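Alginate biosynthesis protein AlgX (Pseudomonas aeruginosa, PDB 4KNC) is a periplasmic protein of alginate biosynthesis that protects the polymer from degradation as it crosses the periplasm and takes part in its O-acetylation. Local coordinates at residues Asp148-Pro153 with Thr242-Pro247; Thr152-Arg157 with Tyr211-Glu216; Val84-Arg89 with Glu297-Tyr302; Gln236-Gly241 with Leu264-Ser269. One frame throughout, in Å; residues are numbered along the deposited sequence.

How the interactions relate
All four contacts lie in the SGNH hydrolase-like domain. Interactions 3 and 4 are neighbours in its parallel sheet: strand 293-298 pairs with 80-85 in one, strand 237-240 with 263-265 in the other, and Glu297 N bonds to Val240 O between them. Both are built on backbone hydrogen bonds, with bridging waters and a CH-pi contact added in interaction 3, the more buried. Interaction 1, also buried, holds the inferred active site on loops, and its bonds are mostly made by side chains; Glu297 and Gln86 of interaction 3 and Asn265 of interaction 4 bond to its serine-bearing loop. Interaction 2 shares Thr152 and Pro153 with it but is only partly buried and rests on apolar and aromatic packing.

Interaction 1 of 4, residues Asp148-Pro153 with Thr242-Pro247; sequences DHHWTP and TSNSGP
His150 and Asn244 bring their CA atoms to 6.0 Å where the irregular loop Asp148-Pro153 passes the short 3-10 turn Ser243-Ser245. His150 NE2 meets Ser243 OG at 2.5 Å, near the imidazole plane, in a very short hydrogen bond that either atom could donate. The other ring nitrogen, ND1, gives a 2.6 Å bond to the syn lone pair of Asp148 OD2. That oxygen also accepts from His150 N, above the carboxylate plane, closing an Asx turn, so one carboxylate oxygen grips both backbone and ring. The three residues have the charge-relay geometry of a Ser-His-Asp triad, consistent with the inferred roles of Ser243 as nucleophile and His150 as proton acceptor. Asn244, next to Ser243, meets both His150 and Trp151. Trp151 NE1 donates to Asn244 O at 2.9 Å, close to the indole plane, while Asn244 OD1 sits over one indole face, its amide plane nearly perpendicular (89°) to the ring. OD1 is also held by Gln86 NE2, with a weak bond from Trp151 N. The histidine loop runs into helix 153-169, where Trp151 rests on Ala156 and Ser159; the serine turn follows strand 237-240 and leads to helix 251-259.

Interaction 2 of 4, residues Thr152-Arg157 with Tyr211-Glu216; sequences TPHGAR and YVDRFE
His154 and Phe215 both set CG beside the backbone N, anti to the carbonyl carbon (chi1 -79° and -65°), and the rings beyond these atoms meet. They make a T-shaped, edge-to-face pair, the Phe215 edge directed at a face of His154 with centroids 5.7 Å apart and planes at 86°. The pair joins the first turn of helix 153-169 to strand 210-220, part of a two-stranded antiparallel sheet of the SGNH-like domain; the axes of the short segments 153-157 and 211-216 approach to 9.2 Å. Pro153, first residue of the helix, faces the strand: CD touches Val212 CG2 at 3.8 Å, CB reaches the edge of the Phe215 ring, and CG packs on the carbonyl oxygen of Asp213. The contact is apolar and aromatic in the main. At the helix start, Thr152 is the N-cap, its OG1 accepting from Gly155 N at 3.2 Å; OG1 is also bonded to the backbone O of Ala142. His154 also stacks with His141, and Asp213 OD1 is salt-bridged to Arg185. The other carboxylate oxygen, Asp213 OD2, lies at the imidazole edge, 3.5 Å from His154 NE2.

Interaction 3 of 4, residues Val84-Arg89 with Glu297-Tyr302; sequences VYQPTR and EFATHY
Val84 pairs with Glu297 and Tyr85 with Phe298 in parallel register, on two neighbouring strands of the parallel sheet. Phe298 N donates to Val84 O at 3.2 Å, and Gln86 N returns a bond to Phe298 O at 3.0 Å. Side chains alternate between the two faces. On one, Val84 CB rests against Glu297 CB. On the other, Tyr85 holds CG anti to its backbone N (chi1 -164°); farther out on its ring, CD1 lies 3.8 Å from Phe298 CE2, which sits at the tyrosine ring edge. Beyond the strands, Thr300 crosses Tyr85 at about a right angle and sets its CG2 methyl over the ring face, 3.9 Å from the centroid of Tyr85 and 19° off the normal, a CH-pi contact. The same methyl touches Gln86 O, and Thr300 OG1 meets the Thr88 methyl.

Waters bridge the two segments beyond the pairing. One molecule donates to Gln86 O and accepts from Thr300 N at 2.9 Å. Another donates to Gln86 OE1 at 2.6 Å and to Glu297 OE1 at 3.0 Å, joining two buried polar side chains near the inferred active site. Each has a further partner in the loop that carries Ser243: Gln86 NE2 bonds to Asn244 OD1, and Glu297 binds Ser245 OG through OE2 and Thr242 OG1 through OE1. Strand 80-85 is an outermost strand of the sheet, and 293-298 lies between it and 237-240; helix 107-123 packs over the Tyr85 and Phe298 face through Thr117, Ile118 and Phe121.

Interaction 4 of 4, residues Gln236-Gly241 with Leu264-Ser269; sequences QIALVG and LNNAVS
The flat groups by which Ile237 and Leu264 meet are their backbone peptides: Leu264 N lies in the plane of the Ile237 carbonyl, 2.8 Å from its O. At the far end of the pairing, Val268 N stands above the plane of the Gly241 carbonyl, 44° out of it, and still makes a nearly straight 3.0 Å bond to Gly241 O. Between these, Leu239 uses both its polar backbone atoms, N donating to Leu264 O at 2.7 Å and O accepting from Asn266 N at 2.8 Å. The pairing is parallel and belongs to a beta-alpha-beta crossover, strand 237-240, helix 251-259, strand 263-265.

Ala238 and Leu264 share one face of the sheet, their CB atoms 4.3 Å apart. Helix 275-282 lies over that side, Tyr280 touching Ala238, Val240 and Asn266. Leu239 and Asn265 share the other face and pack on Ala252 of helix 251-259. Past the strand, Asn266 CB leans on Leu239 O and Val240 CG1.

The carboxamide of Asn265 shapes the exit from the strand. Chi1 of -170° sets CG anti to the backbone N; from there OD1 of Asn265 accepts from Ala267 N at 2.9 Å in an Asx turn. Its ND2 donates to Ser245 O. The register is thus held by four backbone hydrogen bonds, while one polar side chain ties the strand's end to the turn holding the presumed nucleophile, Ser243.

Interaction 1 of 4, residues Asp148-Pro153 with Thr242-Pro247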
loop_
_atom_site.group_PDB
_atom_site.type_symbol
_atom_site.label_atom_id
_atom_site.label_comp_id
_atom_site.label_asym_id
_atom_site.label_seq_id
_atom_site.Cartn_x
_atom_site.Cartn_y
_atom_site.Cartn_z
ATOM N N ASP A 148 12.461 14.758 -5.604
ATOM C CA ASP A 148 12.115 13.546 -4.869
ATOM C C ASP A 148 10.648 13.199 -5.110
ATOM O O ASP A 148 9.876 14.044 -5.557
ATOM C CB ASP A 148 12.386 13.730 -3.371
ATOM C CG ASP A 148 12.372 12.416 -2.609
ATOM O OD1 ASP A 148 13.316 11.607 -2.774
ATOM O OD2 ASP A 148 11.428 12.192 -1.825
ATOM N N HIS A 149 10.283 11.955 -4.815
ATOM C CA HIS A 149 8.919 11.469 -5.023
ATOM C C HIS A 149 8.006 11.658 -3.794
ATOM O O HIS A 149 6.810 11.417 -3.867
ATOM C CB HIS A 149 8.949 9.986 -5.446
ATOM C CG HIS A 149 9.576 9.078 -4.430
ATOM N ND1 HIS A 149 10.919 9.130 -4.116
ATOM C CD2 HIS A 149 9.051 8.090 -3.665
ATOM C CE1 HIS A 149 11.189 8.219 -3.195
ATOM N NE2 HIS A 149 10.074 7.573 -2.906
ATOM N N HIS A 150 8.570 12.063 -2.662
ATOM C CA HIS A 150 7.764 12.310 -1.464
ATOM C C HIS A 150 7.179 13.715 -1.491
ATOM O O HIS A 150 7.798 14.635 -2.032
ATOM C CB HIS A 150 8.600 12.147 -0.190
ATOM C CG HIS A 150 9.084 10.750 0.034
ATOM N ND1 HIS A 150 10.367 10.351 -0.283
ATOM C CD2 HIS A 150 8.454 9.652 0.515
ATOM C CE1 HIS A 150 10.504 9.067 0.003
ATOM N NE2 HIS A 150 9.359 8.617 0.481
ATOM N N TRP A 151 5.985 13.879 -0.921
ATOM C CA TRP A 151 5.491 15.212 -0.620
ATOM C C TRP A 151 6.339 15.799 0.506
ATOM O O TRP A 151 6.953 15.063 1.269
ATOM C CB TRP A 151 3.986 15.209 -0.239
ATOM C CG TRP A 151 3.516 14.135 0.731
ATOM C CD1 TRP A 151 4.262 13.471 1.679
ATOM C CD2 TRP A 151 2.180 13.609 0.838
ATOM N NE1 TRP A 151 3.471 12.570 2.364
ATOM C CE2 TRP A 151 2.192 12.637 1.862
ATOM C CE3 TRP A 151 0.983 13.859 0.156
ATOM C CZ2 TRP A 151 1.048 11.914 2.214
ATOM C CZ3 TRP A 151 -0.139 13.141 0.502
ATOM C CH2 TRP A 151 -0.105 12.187 1.533
ATOM N N THR A 152 6.393 17.120 0.593
ATOM C CA THR A 152 6.954 17.761 1.774
ATOM C C THR A 152 5.907 17.647 2.887
ATOM O O THR A 152 4.752 17.312 2.612
ATOM C CB THR A 152 7.194 19.249 1.525
ATOM O OG1 THR A 152 5.949 19.885 1.168
ATOM C CG2 THR A 152 8.223 19.445 0.410
ATOM N N PRO A 153 6.301 17.919 4.144
ATOM C CA PRO A 153 5.295 18.014 5.205
ATOM C C PRO A 153 4.144 18.973 4.877
ATOM O O PRO A 153 3.017 18.615 5.171
ATOM C CB PRO A 153 6.100 18.503 6.397
ATOM C CG PRO A 153 7.444 17.850 6.175
ATOM C CD PRO A 153 7.670 17.893 4.693
ATOM N N THR A 242 2.564 3.953 2.521
ATOM C CA THR A 242 3.943 3.833 2.076
ATOM C C THR A 242 4.854 4.703 2.932
ATOM O O THR A 242 4.441 5.196 3.988
ATOM C CB THR A 242 4.058 4.321 0.635
ATOM O OG1 THR A 242 3.791 5.732 0.598
ATOM C CG2 THR A 242 3.043 3.579 -0.258
ATOM N N SER A 243 6.086 4.918 2.469
ATOM C CA SER A 243 6.986 5.835 3.158
ATOM C C SER A 243 6.344 7.227 3.274
ATOM O O SER A 243 6.587 7.926 4.244
ATOM C CB SER A 243 8.382 5.893 2.493
ATOM O OG SER A 243 8.338 6.474 1.202
ATOM N N ASN A 244 5.484 7.595 2.315
ATOM C CA ASN A 244 4.736 8.873 2.386
ATOM C C ASN A 244 3.907 9.098 3.664
ATOM O O ASN A 244 3.700 10.254 4.086
ATOM C CB ASN A 244 3.829 9.062 1.160
ATOM C CG ASN A 244 4.606 9.442 -0.093
ATOM O OD1 ASN A 244 4.970 10.607 -0.287
ATOM N ND2 ASN A 244 4.863 8.461 -0.952
ATOM N N SER A 245 3.420 8.013 4.265
ATOM C CA SER A 245 2.696 8.111 5.537
ATOM C C SER A 245 3.639 7.933 6.726
ATOM O O SER A 245 3.194 7.825 7.877
ATOM C CB SER A 245 1.544 7.097 5.626
ATOM O OG SER A 245 0.581 7.277 4.598
ATOM N N GLY A 246 4.939 7.931 6.439
ATOM C CA GLY A 246 5.957 7.808 7.470
ATOM C C GLY A 246 6.053 9.036 8.362
ATOM O O GLY A 246 5.591 10.109 8.004
ATOM N N PRO A 247 6.668 8.875 9.534
ATOM C CA PRO A 247 6.779 9.914 10.567
ATOM C C PRO A 247 7.395 11.222 10.076
ATOM O O PRO A 247 6.958 12.285 10.497
ATOM C CB PRO A 247 7.686 9.264 11.611
ATOM C CG PRO A 247 7.458 7.793 11.432
ATOM C CD PRO A 247 7.279 7.603 9.958
#

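Interaction 2 of 4, residues Thr152-Arg157 with Tyr211-Glu216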
loop_
_atom_site.group_PDB
_atom_site.type_symbol
_atom_site.label_atom_id
_atom_site.label_comp_id
_atom_site.label_asym_id
_atom_site.label_seq_id
_atom_site.Cartn_x
_atom_site.Cartn_y
_atom_site.Cartn_z
ATOM N N THR A 152 6.393 17.120 0.593
ATOM C CA THR A 152 6.954 17.761 1.774
ATOM C C THR A 152 5.907 17.647 2.887
ATOM O O THR A 152 4.752 17.312 2.612
ATOM C CB THR A 152 7.194 19.249 1.525
ATOM O OG1 THR A 152 5.949 19.885 1.168
ATOM C CG2 THR A 152 8.223 19.445 0.410
ATOM N N PRO A 153 6.301 17.919 4.144
ATOM C CA PRO A 153 5.295 18.014 5.205
ATOM C C PRO A 153 4.144 18.973 4.877
ATOM O O PRO A 153 3.017 18.615 5.171
ATOM C CB PRO A 153 6.100 18.503 6.397
ATOM C CG PRO A 153 7.444 17.850 6.175
ATOM C CD PRO A 153 7.670 17.893 4.693
ATOM N N HIS A 154 4.409 20.119 4.260
ATOM C CA HIS A 154 3.330 21.023 3.844
ATOM C C HIS A 154 2.343 20.366 2.861
ATOM O O HIS A 154 1.121 20.516 2.995
ATOM C CB HIS A 154 3.902 22.328 3.278
ATOM C CG HIS A 154 4.349 23.299 4.332
ATOM N ND1 HIS A 154 3.470 24.121 5.009
ATOM C CD2 HIS A 154 5.581 23.586 4.821
ATOM C CE1 HIS A 154 4.138 24.858 5.879
ATOM N NE2 HIS A 154 5.420 24.555 5.782
ATOM N N GLY A 155 2.873 19.615 1.894
ATOM C CA GLY A 155 2.042 18.856 0.970
ATOM C C GLY A 155 1.164 17.845 1.697
ATOM O O GLY A 155 -0.041 17.725 1.422
ATOM N N ALA A 156 1.775 17.112 2.628
ATOM C CA ALA A 156 1.054 16.141 3.443
ATOM C C ALA A 156 -0.040 16.822 4.272
ATOM O O ALA A 156 -1.096 16.252 4.495
ATOM C CB ALA A 156 2.023 15.396 4.363
ATOM N N ARG A 157 0.232 18.041 4.727
ATOM C CA ARG A 157 -0.693 18.786 5.572
ATOM C C ARG A 157 -1.929 19.221 4.776
ATOM O O ARG A 157 -3.075 18.987 5.195
ATOM C CB ARG A 157 0.016 19.998 6.195
ATOM C CG ARG A 157 -0.919 20.906 7.018
ATOM C CD ARG A 157 -0.157 22.108 7.615
ATOM N NE ARG A 157 -1.065 23.045 8.267
ATOM C CZ ARG A 157 -1.799 23.941 7.612
ATOM N NH1 ARG A 157 -1.712 24.016 6.288
ATOM N NH2 ARG A 157 -2.623 24.756 8.276
ATOM N N TYR A 211 16.120 21.534 2.852
ATOM C CA TYR A 211 15.779 21.554 4.266
ATOM C C TYR A 211 14.427 22.207 4.412
ATOM O O TYR A 211 14.287 23.381 4.106
ATOM C CB TYR A 211 16.818 22.345 5.058
ATOM C CG TYR A 211 18.098 21.575 5.250
ATOM C CD1 TYR A 211 19.068 21.541 4.258
ATOM C CD2 TYR A 211 18.322 20.850 6.411
ATOM C CE1 TYR A 211 20.241 20.815 4.434
ATOM C CE2 TYR A 211 19.483 20.123 6.590
ATOM C CZ TYR A 211 20.434 20.107 5.606
ATOM O OH TYR A 211 21.585 19.379 5.805
ATOM N N VAL A 212 13.430 21.438 4.851
ATOM C CA VAL A 212 12.080 21.965 5.043
ATOM C C VAL A 212 11.646 21.821 6.495
ATOM O O VAL A 212 12.309 21.142 7.287
ATOM C CB VAL A 212 11.051 21.238 4.145
ATOM C CG1 VAL A 212 11.398 21.442 2.683
ATOM C CG2 VAL A 212 11.001 19.741 4.477
ATOM N N ASP A 213 10.528 22.457 6.833
ATOM C CA ASP A 213 9.954 22.384 8.180
ATOM C C ASP A 213 9.514 20.964 8.538
ATOM O O ASP A 213 8.777 20.322 7.784
ATOM C CB ASP A 213 8.753 23.319 8.282
ATOM C CG ASP A 213 9.130 24.772 8.100
ATOM O OD1 ASP A 213 10.254 25.146 8.512
ATOM O OD2 ASP A 213 8.296 25.534 7.550
ATOM N N ARG A 214 9.979 20.461 9.673
ATOM C CA ARG A 214 9.497 19.164 10.148
ATOM C C ARG A 214 8.467 19.342 11.272
ATOM O O ARG A 214 8.668 20.153 12.166
ATOM C CB ARG A 214 10.662 18.311 10.630
ATOM C CG ARG A 214 10.275 16.874 10.886
ATOM C CD ARG A 214 11.500 15.995 11.113
ATOM N NE ARG A 214 12.213 16.358 12.332
ATOM C CZ ARG A 214 11.821 16.018 13.557
ATOM N NH1 ARG A 214 10.705 15.311 13.725
ATOM N NH2 ARG A 214 12.533 16.393 14.615
ATOM N N PHE A 215 7.375 18.584 11.233
ATOM C CA PHE A 215 6.303 18.746 12.219
ATOM C C PHE A 215 6.020 17.491 13.031
ATOM O O PHE A 215 6.166 16.371 12.545
ATOM C CB PHE A 215 4.997 19.173 11.529
ATOM C CG PHE A 215 5.069 20.533 10.888
ATOM C CD1 PHE A 215 5.565 20.684 9.605
ATOM C CD2 PHE A 215 4.655 21.657 11.572
ATOM C CE1 PHE A 215 5.639 21.926 9.018
ATOM C CE2 PHE A 215 4.729 22.913 10.992
ATOM C CZ PHE A 215 5.217 23.047 9.714
ATOM N N GLU A 216 5.579 17.699 14.265
ATOM C CA GLU A 216 5.004 16.628 15.074
ATOM C C GLU A 216 3.665 17.054 15.687
ATOM O O GLU A 216 3.400 18.250 15.864
ATOM C CB GLU A 216 5.982 16.180 16.154
ATOM C CG GLU A 216 7.227 15.517 15.570
ATOM C CD GLU A 216 8.175 15.009 16.630
ATOM O OE1 GLU A 216 7.955 15.308 17.827
ATOM O OE2 GLU A 216 9.145 14.311 16.261
#

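Interaction 3 of 4, residues Val84-Arg89 with Glu297-Tyr302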
loop_
_atom_site.group_PDB
_atom_site.type_symbol
_atom_site.label_atom_id
_atom_site.label_comp_id
_atom_site.label_asym_id
_atom_site.label_seq_id
_atom_site.Cartn_x
_atom_site.Cartn_y
_atom_site.Cartn_z
ATOM N N VAL A 84 -6.548 7.036 -0.246
ATOM C CA VAL A 84 -5.816 8.247 -0.558
ATOM C C VAL A 84 -4.964 7.978 -1.791
ATOM O O VAL A 84 -3.936 7.303 -1.718
ATOM C CB VAL A 84 -4.957 8.687 0.617
ATOM C CG1 VAL A 84 -3.966 9.778 0.170
ATOM C CG2 VAL A 84 -5.871 9.193 1.761
ATOM N N TYR A 85 -5.426 8.480 -2.929
ATOM C CA TYR A 85 -4.799 8.238 -4.217
ATOM C C TYR A 85 -3.897 9.431 -4.498
ATOM O O TYR A 85 -4.343 10.438 -5.055
ATOM C CB TYR A 85 -5.894 8.141 -5.279
ATOM C CG TYR A 85 -5.523 7.525 -6.625
ATOM C CD1 TYR A 85 -4.882 6.283 -6.712
ATOM C CD2 TYR A 85 -5.873 8.163 -7.814
ATOM C CE1 TYR A 85 -4.586 5.709 -7.953
ATOM C CE2 TYR A 85 -5.580 7.599 -9.056
ATOM C CZ TYR A 85 -4.935 6.381 -9.115
ATOM O OH TYR A 85 -4.654 5.845 -10.344
ATOM N N GLN A 86 -2.640 9.333 -4.073
ATOM C CA GLN A 86 -1.732 10.485 -4.107
ATOM C C GLN A 86 -1.573 11.006 -5.543
ATOM O O GLN A 86 -1.259 10.254 -6.459
ATOM C CB GLN A 86 -0.368 10.112 -3.511
ATOM C CG GLN A 86 0.471 11.328 -3.082
ATOM C CD GLN A 86 1.920 10.956 -2.740
ATOM O OE1 GLN A 86 2.476 10.000 -3.291
ATOM N NE2 GLN A 86 2.529 11.711 -1.825
ATOM N N PRO A 87 -1.838 12.296 -5.750
ATOM C CA PRO A 87 -1.782 12.833 -7.117
ATOM C C PRO A 87 -0.344 13.019 -7.628
ATOM O O PRO A 87 0.606 13.030 -6.848
ATOM C CB PRO A 87 -2.498 14.179 -6.991
ATOM C CG PRO A 87 -2.309 14.572 -5.533
ATOM C CD PRO A 87 -2.365 13.270 -4.773
ATOM N N THR A 88 -0.182 13.165 -8.934
ATOM C CA THR A 88 1.171 13.229 -9.492
ATOM C C THR A 88 1.847 14.575 -9.240
ATOM O O THR A 88 1.195 15.582 -8.943
ATOM C CB THR A 88 1.191 12.870 -10.991
ATOM O OG1 THR A 88 0.283 13.718 -11.711
ATOM C CG2 THR A 88 0.784 11.398 -11.196
ATOM N N ARG A 89 3.167 14.579 -9.332
ATOM C CA ARG A 89 3.938 15.799 -9.196
ATOM C C ARG A 89 3.585 16.729 -10.344
ATOM O O ARG A 89 3.611 17.943 -10.199
ATOM C CB ARG A 89 5.445 15.480 -9.182
ATOM C CG ARG A 89 5.837 14.544 -8.031
ATOM C CD ARG A 89 7.310 14.105 -8.084
ATOM N NE ARG A 89 8.241 15.166 -7.687
ATOM C CZ ARG A 89 8.923 15.927 -8.541
ATOM N NH1 ARG A 89 8.778 15.755 -9.855
ATOM N NH2 ARG A 89 9.758 16.855 -8.079
ATOM N N GLU A 297 -3.276 4.543 1.691
ATOM C CA GLU A 297 -2.546 5.528 0.904
ATOM C C GLU A 297 -1.519 4.879 -0.033
ATOM O O GLU A 297 -0.700 4.063 0.397
ATOM C CB GLU A 297 -1.851 6.526 1.838
ATOM C CG GLU A 297 -0.791 7.398 1.153
ATOM C CD GLU A 297 0.624 6.775 1.194
ATOM O OE1 GLU A 297 1.234 6.635 0.111
ATOM O OE2 GLU A 297 1.124 6.430 2.294
ATOM N N PHE A 298 -1.574 5.252 -1.309
ATOM C CA PHE A 298 -0.592 4.818 -2.302
ATOM C C PHE A 298 -0.613 5.763 -3.506
ATOM O O PHE A 298 -1.531 6.579 -3.647
ATOM C CB PHE A 298 -0.855 3.373 -2.738
ATOM C CG PHE A 298 -2.258 3.123 -3.218
ATOM C CD1 PHE A 298 -3.261 2.778 -2.320
ATOM C CD2 PHE A 298 -2.579 3.236 -4.568
ATOM C CE1 PHE A 298 -4.571 2.555 -2.752
ATOM C CE2 PHE A 298 -3.883 3.012 -5.012
ATOM C CZ PHE A 298 -4.883 2.670 -4.096
ATOM N N ALA A 299 0.386 5.641 -4.376
ATOM C CA ALA A 299 0.500 6.503 -5.542
ATOM C C ALA A 299 -0.006 5.860 -6.837
ATOM O O ALA A 299 -0.475 4.726 -6.853
ATOM C CB ALA A 299 1.944 6.990 -5.715
ATOM N N THR A 300 0.128 6.592 -7.935
ATOM C CA THR A 300 -0.581 6.258 -9.162
ATOM C C THR A 300 0.134 5.271 -10.095
ATOM O O THR A 300 -0.382 4.970 -11.170
ATOM C CB THR A 300 -0.911 7.552 -9.951
ATOM O OG1 THR A 300 0.301 8.288 -10.211
ATOM C CG2 THR A 300 -1.869 8.433 -9.143
ATOM N N HIS A 301 1.309 4.770 -9.701
ATOM C CA HIS A 301 2.078 3.902 -10.599
ATOM C C HIS A 301 1.911 2.413 -10.313
ATOM O O HIS A 301 2.452 1.587 -11.026
ATOM C CB HIS A 301 3.574 4.273 -10.592
ATOM C CG HIS A 301 4.233 4.099 -9.257
ATOM N ND1 HIS A 301 4.100 5.017 -8.234
ATOM C CD2 HIS A 301 5.019 3.106 -8.773
ATOM C CE1 HIS A 301 4.788 4.604 -7.183
ATOM N NE2 HIS A 301 5.363 3.452 -7.485
ATOM N N TYR A 302 1.188 2.066 -9.258
ATOM C CA TYR A 302 1.041 0.663 -8.916
ATOM C C TYR A 302 -0.017 -0.020 -9.752
ATOM O O TYR A 302 -0.987 0.606 -10.193
ATOM C CB TYR A 302 0.707 0.496 -7.440
ATOM C CG TYR A 302 1.782 1.024 -6.552
ATOM C CD1 TYR A 302 3.030 0.405 -6.490
ATOM C CD2 TYR A 302 1.554 2.138 -5.761
ATOM C CE1 TYR A 302 4.040 0.912 -5.672
ATOM C CE2 TYR A 302 2.531 2.636 -4.952
ATOM C CZ TYR A 302 3.773 2.028 -4.899
ATOM O OH TYR A 302 4.728 2.564 -4.063
HETATM O O HOH W 1 -3.270 3.657 -10.697
HETATM O O HOH W 2 0.904 9.375 -7.924
HETATM O O HOH W 3 2.506 7.571 -2.422
#

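Interaction 4 of 4, residues Gln236-Gly241 with Leu264-Ser269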
loop_
_atom_site.group_PDB
_atom_site.type_symbol
_atom_site.label_atom_id
_atom_site.label_comp_id
_atom_site.label_asym_id
_atom_site.label_seq_id
_atom_site.Cartn_x
_atom_site.Cartn_y
_atom_site.Cartn_z
ATOM N N GLN A 236 -10.013 4.240 16.580
ATOM C CA GLN A 236 -10.969 3.567 15.707
ATOM C C GLN A 236 -10.622 3.756 14.235
ATOM O O GLN A 236 -11.365 3.306 13.356
ATOM C CB GLN A 236 -12.372 4.121 15.974
ATOM C CG GLN A 236 -12.880 3.836 17.381
ATOM C CD GLN A 236 -13.015 2.350 17.636
ATOM O OE1 GLN A 236 -13.291 1.579 16.716
ATOM N NE2 GLN A 236 -12.801 1.935 18.882
ATOM N N ILE A 237 -9.506 4.442 13.975
ATOM C CA ILE A 237 -9.056 4.731 12.611
ATOM C C ILE A 237 -7.608 4.270 12.412
ATOM O O ILE A 237 -6.736 4.600 13.208
ATOM C CB ILE A 237 -9.147 6.240 12.276
ATOM C CG1 ILE A 237 -10.557 6.776 12.570
ATOM C CG2 ILE A 237 -8.767 6.470 10.817
ATOM C CD1 ILE A 237 -10.769 8.228 12.138
ATOM N N ALA A 238 -7.371 3.505 11.351
ATOM C CA ALA A 238 -6.056 2.951 11.061
ATOM C C ALA A 238 -5.601 3.410 9.696
ATOM O O ALA A 238 -6.404 3.547 8.777
ATOM C CB ALA A 238 -6.102 1.433 11.106
ATOM N N LEU A 239 -4.303 3.646 9.576
ATOM C CA LEU A 239 -3.711 4.118 8.347
ATOM C C LEU A 239 -2.724 3.080 7.843
ATOM O O LEU A 239 -1.818 2.664 8.570
ATOM C CB LEU A 239 -2.992 5.444 8.598
ATOM C CG LEU A 239 -2.155 6.036 7.465
ATOM C CD1 LEU A 239 -2.985 6.263 6.205
ATOM C CD2 LEU A 239 -1.513 7.330 7.933
ATOM N N VAL A 240 -2.905 2.649 6.602
ATOM C CA VAL A 240 -1.933 1.775 5.965
ATOM C C VAL A 240 -1.437 2.495 4.721
ATOM O O VAL A 240 -2.211 3.187 4.057
ATOM C CB VAL A 240 -2.505 0.367 5.650
ATOM C CG1 VAL A 240 -2.732 -0.395 6.947
ATOM C CG2 VAL A 240 -3.801 0.454 4.835
ATOM N N GLY A 241 -0.143 2.375 4.431
ATOM C CA GLY A 241 0.459 3.217 3.416
ATOM C C GLY A 241 1.936 2.992 3.190
ATOM O O GLY A 241 2.491 1.983 3.610
ATOM N N LEU A 264 -4.164 5.313 14.051
ATOM C CA LEU A 264 -3.165 4.251 14.184
ATOM C C LEU A 264 -2.360 4.127 12.911
ATOM O O LEU A 264 -2.877 3.642 11.909
ATOM C CB LEU A 264 -3.845 2.915 14.456
ATOM C CG LEU A 264 -4.765 2.884 15.672
ATOM C CD1 LEU A 264 -5.550 1.584 15.689
ATOM C CD2 LEU A 264 -3.958 3.045 16.949
ATOM N N ASN A 265 -1.093 4.542 12.953
ATOM C CA ASN A 265 -0.233 4.511 11.776
ATOM C C ASN A 265 0.480 3.164 11.585
ATOM O O ASN A 265 1.355 2.813 12.368
ATOM C CB ASN A 265 0.800 5.634 11.868
ATOM C CG ASN A 265 1.575 5.833 10.578
ATOM O OD1 ASN A 265 1.598 4.967 9.710
ATOM N ND2 ASN A 265 2.221 6.987 10.450
ATOM N N ASN A 266 0.119 2.429 10.537
ATOM C CA ASN A 266 0.786 1.167 10.223
ATOM C C ASN A 266 1.497 1.194 8.872
ATOM O O ASN A 266 1.750 0.141 8.266
ATOM C CB ASN A 266 -0.216 -0.006 10.267
ATOM C CG ASN A 266 -0.782 -0.256 11.676
ATOM O OD1 ASN A 266 -1.963 -0.043 11.926
ATOM N ND2 ASN A 266 0.066 -0.720 12.588
ATOM N N ALA A 267 1.826 2.397 8.399
ATOM C CA ALA A 267 2.511 2.550 7.122
ATOM C C ALA A 267 3.844 1.803 7.137
ATOM O O ALA A 267 4.466 1.659 8.191
ATOM C CB ALA A 267 2.755 4.018 6.820
ATOM N N VAL A 268 4.278 1.352 5.963
ATOM C CA VAL A 268 5.538 0.623 5.810
ATOM C C VAL A 268 6.380 1.322 4.759
ATOM O O VAL A 268 5.986 1.410 3.605
ATOM C CB VAL A 268 5.298 -0.843 5.380
ATOM C CG1 VAL A 268 6.619 -1.548 5.065
ATOM C CG2 VAL A 268 4.510 -1.621 6.473
ATOM N N SER A 269 7.536 1.843 5.157
ATOM C CA SER A 269 8.405 2.509 4.199
ATOM C C SER A 269 8.970 1.454 3.261
ATOM O O SER A 269 9.471 0.430 3.708
ATOM C CB SER A 269 9.530 3.252 4.927
ATOM O OG SER A 269 8.983 4.194 5.841
#